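PDB 1XIP: nucleoporin NUP159 from Saccharomyces cerevisiae, which forms part of the nuclear pore complex and, through its N-terminal beta-propeller domain, tethers the helicase Dbp5 to the pore in mRNA export. Local coordinates for residues A[27-35]-A[367-375]; A[52-63]-A[79-90]. All coordinates share one frame; numbering follows the deposited sequence.

Contact 1. Residues A[27-35]-A[367-375]; sequences ILPSFNEKL and YILNNEGSL
Ser-30 turns its OG anti to its own backbone N (chi1 176°), which lays the hydroxyl alongside CA and CB of Glu-372. In Glu-372 the CG stands beside the backbone N (chi1 -54°), and the chain then runs extended. Water 1 joins the two ends: it accepts from Ser-30 OG at 2.7 Å and donates to Glu-372 OE2 at 2.6 Å. Ser-30 OG also accepts from Asn-32 N at 2.9 Å, which makes an ST turn. With an alanine here, Asn-32 N would probably lose this acceptor and the water link to Glu-372 would be cut. Phe-31 N donates to Asn-371 O at 3.1 Å, nearly straight at 165°, and the same oxygen lies in plane at the edge of the Phe-31 ring. The loop 27-35 runs along the type I turn, Asn-370 to Gly-373, that joins strands 365-370 and 374-381 of one propeller sheet. Where the turn ends, Gly-373 O accepts from Ile-27 N (2.9 Å) and Leu-28 N (3.2 Å), both from the same face of its plane. Ile-27 CD1 packs on Leu-375 CD1 at 4.1 Å. Leu-35 lays its methyls against Asn-371 CB, while Asn-371 OD1 accepts from Asn-336 N.

Contact 2. Residues A[52-63]-A[79-90]; sequences FVAASGSKAVVG and LTFKWEKEIPDV
Ala-60 and Lys-85 exchange two backbone hydrogen bonds: Ala-60 N to Lys-85 O at 3.0 Å and Lys-85 N to Ala-60 O at 3.1 Å. Val-62 N donates to Trp-83 O. Val-62 O in turn accepts from both Lys-82 N (2.9 Å) and Trp-83 N. Two residues facing one make a classic beta bulge. At the other end Ile-87 N reaches Ser-58 O at 2.7 Å, though the bond is bent to 131°. Lys-59 NZ and Glu-84 OE1 form a long salt bridge on one face of the sheet.

Strands 59-63 and 83-86 run antiparallel. Strand 83-86 is the outermost of a four-stranded antiparallel sheet, one blade of the beta-propeller. The type I' turn from Ser-56 to Lys-59 makes a tight hairpin of the two strands beside it.

On the Lys-59 and Glu-84 face, Phe-81 lies flat against Val-61. Val-61 CG1 sits over the ring centre, 3.7 Å from the centroid and 4° off the normal, in a CH-pi contact. The edge of the Phe-81 ring meets the edge of Phe-52, whose own face covers Gly-63 N.

On the other face the indole of Trp-83 has its CG anti to the backbone N (chi1 169°). This turns the indole back toward strand 59-63, with its benzene edge, CE3 and CZ3, against the backbone. There Val-62 N lies in plane at the edge, and Val-62 CG2 touches Trp-83 CE3 at 3.7 Å. Leu-111 of strand 107-112 touches both Val-62 and Trp-83. Nearer the hairpin turn, Ala-60 CB meets Ile-87 CD1. On the other arm of the hairpin, Ala-55 CB packs on Val-90 CG2 at 3.5 Å.

After two short strands the chain runs through strand 18-26, which pairs with the C-terminal strand 374-381. Residues 27-35 follow it, and contact 1 closes a loop of more than 300 residues by joining them to 367-375. Contact 2 is nested inside that loop. It closes a short one, which holds helix 65-73, within the sheet of strands 43-46, 51-56, 59-64 and 83-86. Contact 1 joins the loop after strand 18-26 to a turn of the sheet that this strand shares with 374-381, and contact 2 lies in the next sheet along the chain. Their centres are about 11 Å apart. They touch: Ser-56 OG is probably hydrogen-bonded to Pro-29 O, and the Phe-31 ring packs by Gly-57.

Contact 1. Residues A[27-35]-A[367-375]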
loop_
_atom_site.group_PDB
_atom_site.type_symbol
_atom_site.label_atom_id
_atom_site.label_comp_id
_atom_site.label_asym_id
_atom_site.label_seq_id
_atom_site.Cartn_x
_atom_site.Cartn_y
_atom_site.Cartn_z
ATOM N N ILE A 27 -13.085 12.842 -7.216
ATOM C CA ILE A 27 -12.534 14.071 -6.684
ATOM C C ILE A 27 -11.345 14.548 -7.501
ATOM O O ILE A 27 -10.875 15.689 -7.313
ATOM C CB ILE A 27 -12.137 13.920 -5.196
ATOM C CG1 ILE A 27 -11.017 12.887 -5.033
ATOM C CG2 ILE A 27 -13.397 13.612 -4.330
ATOM C CD1 ILE A 27 -10.129 13.128 -3.830
ATOM N N LEU A 28 -10.865 13.696 -8.407
ATOM C CA LEU A 28 -9.709 14.030 -9.230
ATOM C C LEU A 28 -9.840 13.405 -10.606
ATOM O O LEU A 28 -10.619 12.499 -10.784
ATOM C CB LEU A 28 -8.424 13.547 -8.547
ATOM C CG LEU A 28 -7.986 14.250 -7.268
ATOM C CD1 LEU A 28 -6.827 13.462 -6.625
ATOM C CD2 LEU A 28 -7.555 15.645 -7.607
ATOM N N PRO A 29 -9.074 13.859 -11.587
ATOM C CA PRO A 29 -9.153 13.245 -12.918
ATOM C C PRO A 29 -8.628 11.794 -12.933
ATOM O O PRO A 29 -7.784 11.404 -12.121
ATOM C CB PRO A 29 -8.290 14.165 -13.792
ATOM C CG PRO A 29 -7.371 14.837 -12.852
ATOM C CD PRO A 29 -8.086 14.952 -11.530
ATOM N N SER A 30 -9.180 11.015 -13.866
ATOM C CA SER A 30 -8.846 9.615 -14.087
ATOM C C SER A 30 -7.505 9.441 -14.797
ATOM O O SER A 30 -7.033 10.334 -15.497
ATOM C CB SER A 30 -9.955 8.966 -14.922
ATOM O OG SER A 30 -9.645 7.628 -15.261
ATOM N N PHE A 31 -6.902 8.270 -14.617
ATOM C CA PHE A 31 -5.712 7.871 -15.353
ATOM C C PHE A 31 -6.075 7.262 -16.720
ATOM O O PHE A 31 -5.181 6.919 -17.509
ATOM C CB PHE A 31 -4.936 6.841 -14.543
ATOM C CG PHE A 31 -4.060 7.428 -13.478
ATOM C CD1 PHE A 31 -2.846 8.030 -13.808
ATOM C CD2 PHE A 31 -4.432 7.356 -12.126
ATOM C CE1 PHE A 31 -2.018 8.544 -12.819
ATOM C CE2 PHE A 31 -3.600 7.883 -11.115
ATOM C CZ PHE A 31 -2.395 8.472 -11.465
ATOM N N ASN A 32 -7.376 7.118 -16.981
ATOM C CA ASN A 32 -7.876 6.450 -18.176
ATOM C C ASN A 32 -7.124 5.167 -18.508
ATOM O O ASN A 32 -6.840 4.882 -19.673
ATOM C CB ASN A 32 -7.884 7.398 -19.369
ATOM C CG ASN A 32 -8.785 8.590 -19.150
ATOM O OD1 ASN A 32 -8.348 9.740 -19.265
ATOM N ND2 ASN A 32 -10.056 8.330 -18.822
ATOM N N GLU A 33 -6.801 4.409 -17.462
ATOM C CA GLU A 33 -6.189 3.071 -17.572
ATOM C C GLU A 33 -4.705 3.082 -17.893
ATOM O O GLU A 33 -4.081 2.035 -17.949
ATOM C CB GLU A 33 -6.974 2.163 -18.530
ATOM C CG GLU A 33 -8.470 2.296 -18.321
ATOM C CD GLU A 33 -9.284 1.239 -19.011
ATOM O OE1 GLU A 33 -8.898 0.791 -20.112
ATOM O OE2 GLU A 33 -10.333 0.877 -18.440
ATOM N N LYS A 34 -4.141 4.275 -18.042
ATOM C CA LYS A 34 -2.702 4.440 -18.188
ATOM C C LYS A 34 -2.086 4.987 -16.881
ATOM O O LYS A 34 -2.080 6.194 -16.646
ATOM C CB LYS A 34 -2.399 5.349 -19.389
ATOM C CG LYS A 34 -0.958 5.305 -19.869
ATOM C CD LYS A 34 -0.699 6.379 -20.956
ATOM C CE LYS A 34 0.537 6.045 -21.815
ATOM N NZ LYS A 34 1.000 7.224 -22.621
ATOM N N LEU A 35 -1.585 4.079 -16.040
ATOM C CA LEU A 35 -1.033 4.407 -14.724
ATOM C C LEU A 35 0.478 4.268 -14.770
ATOM O O LEU A 35 0.972 3.449 -15.526
ATOM C CB LEU A 35 -1.544 3.410 -13.699
ATOM C CG LEU A 35 -2.977 3.359 -13.192
ATOM C CD1 LEU A 35 -3.178 4.384 -12.121
ATOM C CD2 LEU A 35 -4.049 3.468 -14.281
ATOM N N TYR A 367 -10.054 5.702 3.840
ATOM C CA TYR A 367 -10.241 6.380 2.555
ATOM C C TYR A 367 -9.469 5.611 1.509
ATOM O O TYR A 367 -8.266 5.283 1.730
ATOM C CB TYR A 367 -9.672 7.788 2.608
ATOM C CG TYR A 367 -10.442 8.785 3.433
ATOM C CD1 TYR A 367 -11.004 8.443 4.675
ATOM C CD2 TYR A 367 -10.581 10.101 2.995
ATOM C CE1 TYR A 367 -11.684 9.383 5.430
ATOM C CE2 TYR A 367 -11.246 11.042 3.753
ATOM C CZ TYR A 367 -11.798 10.684 4.962
ATOM O OH TYR A 367 -12.469 11.645 5.695
ATOM N N ILE A 368 -10.134 5.317 0.387
ATOM C CA ILE A 368 -9.525 4.563 -0.719
ATOM C C ILE A 368 -9.680 5.333 -2.035
ATOM O O ILE A 368 -10.800 5.745 -2.383
ATOM C CB ILE A 368 -10.167 3.144 -0.844
ATOM C CG1 ILE A 368 -10.111 2.389 0.509
ATOM C CG2 ILE A 368 -9.523 2.346 -1.973
ATOM C CD1 ILE A 368 -10.736 1.005 0.505
ATOM N N LEU A 369 -8.557 5.530 -2.748
ATOM C CA LEU A 369 -8.508 6.267 -4.023
ATOM C C LEU A 369 -8.302 5.340 -5.242
ATOM O O LEU A 369 -7.359 4.538 -5.274
ATOM C CB LEU A 369 -7.382 7.308 -3.992
ATOM C CG LEU A 369 -7.716 8.730 -4.466
ATOM C CD1 LEU A 369 -6.464 9.454 -4.936
ATOM C CD2 LEU A 369 -8.768 8.724 -5.561
ATOM N N ASN A 370 -9.180 5.508 -6.239
ATOM C CA ASN A 370 -9.237 4.752 -7.521
ATOM C C ASN A 370 -8.142 5.033 -8.506
ATOM O O ASN A 370 -7.568 6.111 -8.498
ATOM C CB ASN A 370 -10.525 5.095 -8.276
ATOM C CG ASN A 370 -11.608 4.093 -8.044
ATOM O OD1 ASN A 370 -12.689 4.184 -8.627
ATOM N ND2 ASN A 370 -11.333 3.116 -7.183
ATOM N N ASN A 371 -8.031 4.180 -9.512
ATOM C CA ASN A 371 -7.368 4.485 -10.775
ATOM C C ASN A 371 -8.151 5.500 -11.593
ATOM O O ASN A 371 -7.691 5.935 -12.656
ATOM C CB ASN A 371 -7.141 3.212 -11.601
ATOM C CG ASN A 371 -8.438 2.420 -11.860
ATOM O OD1 ASN A 371 -9.083 1.933 -10.928
ATOM N ND2 ASN A 371 -8.813 2.284 -13.140
ATOM N N GLU A 372 -9.337 5.875 -11.113
ATOM C CA GLU A 372 -10.142 6.889 -11.791
ATOM C C GLU A 372 -10.337 8.202 -11.011
ATOM O O GLU A 372 -11.192 8.981 -11.354
ATOM C CB GLU A 372 -11.518 6.322 -12.162
ATOM C CG GLU A 372 -11.459 5.037 -12.968
ATOM C CD GLU A 372 -12.791 4.689 -13.620
ATOM O OE1 GLU A 372 -13.813 4.661 -12.900
ATOM O OE2 GLU A 372 -12.804 4.441 -14.856
ATOM N N GLY A 373 -9.574 8.426 -9.956
ATOM C CA GLY A 373 -9.695 9.638 -9.167
ATOM C C GLY A 373 -10.912 9.639 -8.270
ATOM O O GLY A 373 -11.250 10.644 -7.669
ATOM N N SER A 374 -11.594 8.504 -8.198
ATOM C CA SER A 374 -12.724 8.363 -7.307
ATOM C C SER A 374 -12.229 8.006 -5.922
ATOM O O SER A 374 -11.260 7.258 -5.779
ATOM C CB SER A 374 -13.673 7.300 -7.826
ATOM O OG SER A 374 -14.925 7.407 -7.173
ATOM N N LEU A 375 -12.880 8.562 -4.903
ATOM C CA LEU A 375 -12.518 8.293 -3.526
ATOM C C LEU A 375 -13.696 7.707 -2.793
ATOM O O LEU A 375 -14.811 8.211 -2.876
ATOM C CB LEU A 375 -12.022 9.563 -2.803
ATOM C CG LEU A 375 -11.381 9.300 -1.416
ATOM C CD1 LEU A 375 -10.075 9.964 -1.297
ATOM C CD2 LEU A 375 -12.258 9.700 -0.272
HETATM O O HOH W 1 -12.056 6.629 -16.055
HETATM O O HOH W 2 -8.551 4.496 -15.263
#

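Contact 2. Residues A[52-63]-A[79-90]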
loop_
_atom_site.group_PDB
_atom_site.type_symbol
_atom_site.label_atom_id
_atom_site.label_comp_id
_atom_site.label_asym_id
_atom_site.label_seq_id
_atom_site.Cartn_x
_atom_site.Cartn_y
_atom_site.Cartn_z
ATOM N N PHE A 52 -5.334 16.344 3.785
ATOM C CA PHE A 52 -5.009 15.223 2.885
ATOM C C PHE A 52 -4.232 15.717 1.675
ATOM O O PHE A 52 -4.416 16.866 1.233
ATOM C CB PHE A 52 -6.267 14.498 2.404
ATOM C CG PHE A 52 -7.107 15.309 1.437
ATOM C CD1 PHE A 52 -6.983 15.123 0.043
ATOM C CD2 PHE A 52 -7.998 16.261 1.908
ATOM C CE1 PHE A 52 -7.729 15.888 -0.850
ATOM C CE2 PHE A 52 -8.748 17.015 1.027
ATOM C CZ PHE A 52 -8.613 16.827 -0.364
ATOM N N VAL A 53 -3.338 14.864 1.180
ATOM C CA VAL A 53 -2.810 14.962 -0.168
ATOM C C VAL A 53 -3.309 13.787 -0.967
ATOM O O VAL A 53 -3.437 12.659 -0.450
ATOM C CB VAL A 53 -1.273 14.783 -0.259
ATOM C CG1 VAL A 53 -0.641 15.950 -0.890
ATOM C CG2 VAL A 53 -0.673 14.419 1.051
ATOM N N ALA A 54 -3.483 14.026 -2.254
ATOM C CA ALA A 54 -3.927 13.012 -3.189
ATOM C C ALA A 54 -3.417 13.415 -4.544
ATOM O O ALA A 54 -3.243 14.598 -4.813
ATOM C CB ALA A 54 -5.436 12.930 -3.193
ATOM N N ALA A 55 -3.137 12.418 -5.379
ATOM C CA ALA A 55 -2.774 12.642 -6.753
ATOM C C ALA A 55 -3.417 11.587 -7.669
ATOM O O ALA A 55 -3.299 10.388 -7.430
ATOM C CB ALA A 55 -1.266 12.620 -6.889
ATOM N N SER A 56 -4.099 12.037 -8.715
ATOM C CA SER A 56 -4.606 11.136 -9.746
ATOM C C SER A 56 -4.611 11.845 -11.062
ATOM O O SER A 56 -4.788 13.065 -11.111
ATOM C CB SER A 56 -6.030 10.672 -9.425
ATOM O OG SER A 56 -6.450 9.649 -10.327
ATOM N N GLY A 57 -4.419 11.090 -12.139
ATOM C CA GLY A 57 -4.393 11.654 -13.487
ATOM C C GLY A 57 -3.574 12.929 -13.657
ATOM O O GLY A 57 -4.059 13.896 -14.232
ATOM N N SER A 58 -2.334 12.946 -13.165
ATOM C CA SER A 58 -1.459 14.110 -13.355
ATOM C C SER A 58 -1.779 15.349 -12.491
ATOM O O SER A 58 -1.009 16.304 -12.508
ATOM C CB SER A 58 -1.391 14.540 -14.835
ATOM O OG SER A 58 -0.802 13.540 -15.652
ATOM N N LYS A 59 -2.887 15.342 -11.754
ATOM C CA LYS A 59 -3.185 16.426 -10.811
ATOM C C LYS A 59 -2.927 15.986 -9.383
ATOM O O LYS A 59 -3.493 14.984 -8.921
ATOM C CB LYS A 59 -4.639 16.878 -10.952
ATOM C CG LYS A 59 -4.946 18.202 -10.295
ATOM C CD LYS A 59 -6.413 18.290 -9.928
ATOM C CE LYS A 59 -7.108 19.560 -10.475
ATOM N NZ LYS A 59 -8.362 19.940 -9.698
ATOM N N ALA A 60 -2.050 16.715 -8.691
ATOM C CA ALA A 60 -1.815 16.539 -7.253
ATOM C C ALA A 60 -2.502 17.643 -6.434
ATOM O O ALA A 60 -2.517 18.797 -6.840
ATOM C CB ALA A 60 -0.327 16.529 -6.974
ATOM N N VAL A 61 -3.055 17.297 -5.277
ATOM C CA VAL A 61 -3.701 18.319 -4.419
ATOM C C VAL A 61 -3.437 18.138 -2.926
ATOM O O VAL A 61 -3.386 17.024 -2.434
ATOM C CB VAL A 61 -5.286 18.392 -4.624
ATOM C CG1 VAL A 61 -5.647 18.779 -6.029
ATOM C CG2 VAL A 61 -5.966 17.080 -4.243
ATOM N N VAL A 62 -3.304 19.246 -2.210
ATOM C CA VAL A 62 -3.445 19.253 -0.753
ATOM C C VAL A 62 -4.779 19.951 -0.401
ATOM O O VAL A 62 -5.098 20.970 -0.982
ATOM C CB VAL A 62 -2.257 19.991 -0.123
ATOM C CG1 VAL A 62 -2.404 20.114 1.363
ATOM C CG2 VAL A 62 -1.002 19.253 -0.433
ATOM N N GLY A 63 -5.545 19.396 0.538
ATOM C CA GLY A 63 -6.864 19.960 0.919
ATOM C C GLY A 63 -7.292 19.715 2.379
ATOM O O GLY A 63 -6.673 18.938 3.090
ATOM N N LEU A 79 -15.985 20.343 -3.307
ATOM C CA LEU A 79 -14.589 20.128 -2.953
ATOM C C LEU A 79 -13.729 21.235 -3.517
ATOM O O LEU A 79 -13.575 21.364 -4.743
ATOM C CB LEU A 79 -14.085 18.774 -3.440
ATOM C CG LEU A 79 -13.210 17.920 -2.488
ATOM C CD1 LEU A 79 -12.017 17.332 -3.229
ATOM C CD2 LEU A 79 -12.742 18.658 -1.248
ATOM N N THR A 80 -13.196 22.047 -2.610
ATOM C CA THR A 80 -12.149 23.010 -2.924
ATOM C C THR A 80 -10.819 22.507 -2.328
ATOM O O THR A 80 -10.827 21.594 -1.523
ATOM C CB THR A 80 -12.513 24.348 -2.314
ATOM O OG1 THR A 80 -12.767 24.162 -0.916
ATOM C CG2 THR A 80 -13.843 24.853 -2.860
ATOM N N PHE A 81 -9.698 23.124 -2.717
ATOM C CA PHE A 81 -8.348 22.696 -2.299
ATOM C C PHE A 81 -7.546 23.862 -1.733
ATOM O O PHE A 81 -7.914 25.013 -1.934
ATOM C CB PHE A 81 -7.605 22.109 -3.487
ATOM C CG PHE A 81 -8.301 20.947 -4.117
ATOM C CD1 PHE A 81 -8.391 19.711 -3.446
ATOM C CD2 PHE A 81 -8.889 21.069 -5.378
ATOM C CE1 PHE A 81 -9.025 18.628 -4.034
ATOM C CE2 PHE A 81 -9.552 19.970 -5.973
ATOM C CZ PHE A 81 -9.609 18.761 -5.305
ATOM N N LYS A 82 -6.460 23.574 -1.024
ATOM C CA LYS A 82 -5.581 24.621 -0.520
ATOM C C LYS A 82 -4.490 24.898 -1.535
ATOM O O LYS A 82 -4.026 26.031 -1.666
ATOM C CB LYS A 82 -4.920 24.230 0.810
ATOM C CG LYS A 82 -5.858 23.829 1.945
ATOM C CD LYS A 82 -7.006 24.838 2.142
ATOM C CE LYS A 82 -6.735 25.746 3.353
ATOM N NZ LYS A 82 -7.470 27.037 3.298
ATOM N N TRP A 83 -4.070 23.845 -2.228
ATOM C CA TRP A 83 -2.973 23.901 -3.183
ATOM C C TRP A 83 -3.164 22.833 -4.239
ATOM O O TRP A 83 -3.750 21.805 -3.967
ATOM C CB TRP A 83 -1.676 23.668 -2.457
ATOM C CG TRP A 83 -0.482 23.439 -3.317
ATOM C CD1 TRP A 83 0.411 24.377 -3.727
ATOM C CD2 TRP A 83 0.000 22.185 -3.818
ATOM N NE1 TRP A 83 1.408 23.792 -4.471
ATOM C CE2 TRP A 83 1.181 22.445 -4.538
ATOM C CE3 TRP A 83 -0.453 20.856 -3.740
ATOM C CZ2 TRP A 83 1.911 21.445 -5.175
ATOM C CZ3 TRP A 83 0.277 19.854 -4.388
ATOM C CH2 TRP A 83 1.443 20.161 -5.090
ATOM N N GLU A 84 -2.681 23.092 -5.448
ATOM C CA GLU A 84 -2.702 22.097 -6.525
ATOM C C GLU A 84 -1.618 22.358 -7.569
ATOM O O GLU A 84 -1.195 23.493 -7.784
ATOM C CB GLU A 84 -4.073 22.024 -7.192
ATOM C CG GLU A 84 -4.305 23.113 -8.215
ATOM C CD GLU A 84 -4.773 22.574 -9.556
ATOM O OE1 GLU A 84 -5.994 22.721 -9.863
ATOM O OE2 GLU A 84 -3.937 22.001 -10.303
ATOM N N LYS A 85 -1.173 21.289 -8.207
ATOM C CA LYS A 85 -0.170 21.382 -9.237
ATOM C C LYS A 85 -0.308 20.193 -10.157
ATOM O O LYS A 85 -0.492 19.075 -9.707
ATOM C CB LYS A 85 1.226 21.387 -8.626
ATOM C CG LYS A 85 2.333 21.463 -9.653
ATOM C CD LYS A 85 3.679 21.710 -9.041
ATOM C CE LYS A 85 4.752 21.647 -10.100
ATOM N NZ LYS A 85 4.537 22.674 -11.153
ATOM N N GLU A 86 -0.216 20.447 -11.448
ATOM C CA GLU A 86 -0.127 19.395 -12.438
ATOM C C GLU A 86 1.265 18.753 -12.364
ATOM O O GLU A 86 2.271 19.411 -12.621
ATOM C CB GLU A 86 -0.399 19.977 -13.824
ATOM C CG GLU A 86 -0.324 18.979 -14.968
ATOM C CD GLU A 86 -1.684 18.694 -15.592
ATOM O OE1 GLU A 86 -2.711 18.667 -14.840
ATOM O OE2 GLU A 86 -1.722 18.484 -16.836
ATOM N N ILE A 87 1.312 17.486 -11.958
ATOM C CA ILE A 87 2.533 16.687 -11.993
ATOM C C ILE A 87 2.193 15.316 -12.585
ATOM O O ILE A 87 1.479 14.522 -11.966
ATOM C CB ILE A 87 3.166 16.521 -10.586
ATOM C CG1 ILE A 87 2.998 17.793 -9.754
ATOM C CG2 ILE A 87 4.649 16.152 -10.713
ATOM C CD1 ILE A 87 3.335 17.647 -8.279
ATOM N N PRO A 88 2.696 15.054 -13.790
ATOM C CA PRO A 88 2.382 13.826 -14.542
ATOM C C PRO A 88 2.568 12.459 -13.828
ATOM O O PRO A 88 1.605 11.655 -13.751
ATOM C CB PRO A 88 3.309 13.928 -15.763
ATOM C CG PRO A 88 3.500 15.401 -15.944
ATOM C CD PRO A 88 3.580 15.953 -14.554
ATOM N N ASP A 89 3.759 12.169 -13.334
ATOM C CA ASP A 89 4.052 10.771 -13.000
ATOM C C ASP A 89 4.097 10.454 -11.502
ATOM O O ASP A 89 5.038 9.826 -11.045
ATOM C CB ASP A 89 5.388 10.371 -13.658
ATOM C CG ASP A 89 5.321 9.024 -14.385
ATOM O OD1 ASP A 89 4.494 8.881 -15.342
ATOM O OD2 ASP A 89 6.089 8.069 -14.083
ATOM N N VAL A 90 3.105 10.859 -10.720
ATOM C CA VAL A 90 3.291 10.672 -9.278
ATOM C C VAL A 90 2.907 9.318 -8.721
ATOM O O VAL A 90 1.875 8.745 -9.090
ATOM C CB VAL A 90 2.856 11.885 -8.361
ATOM C CG1 VAL A 90 2.201 12.977 -9.148
ATOM C CG2 VAL A 90 2.018 11.426 -7.173
#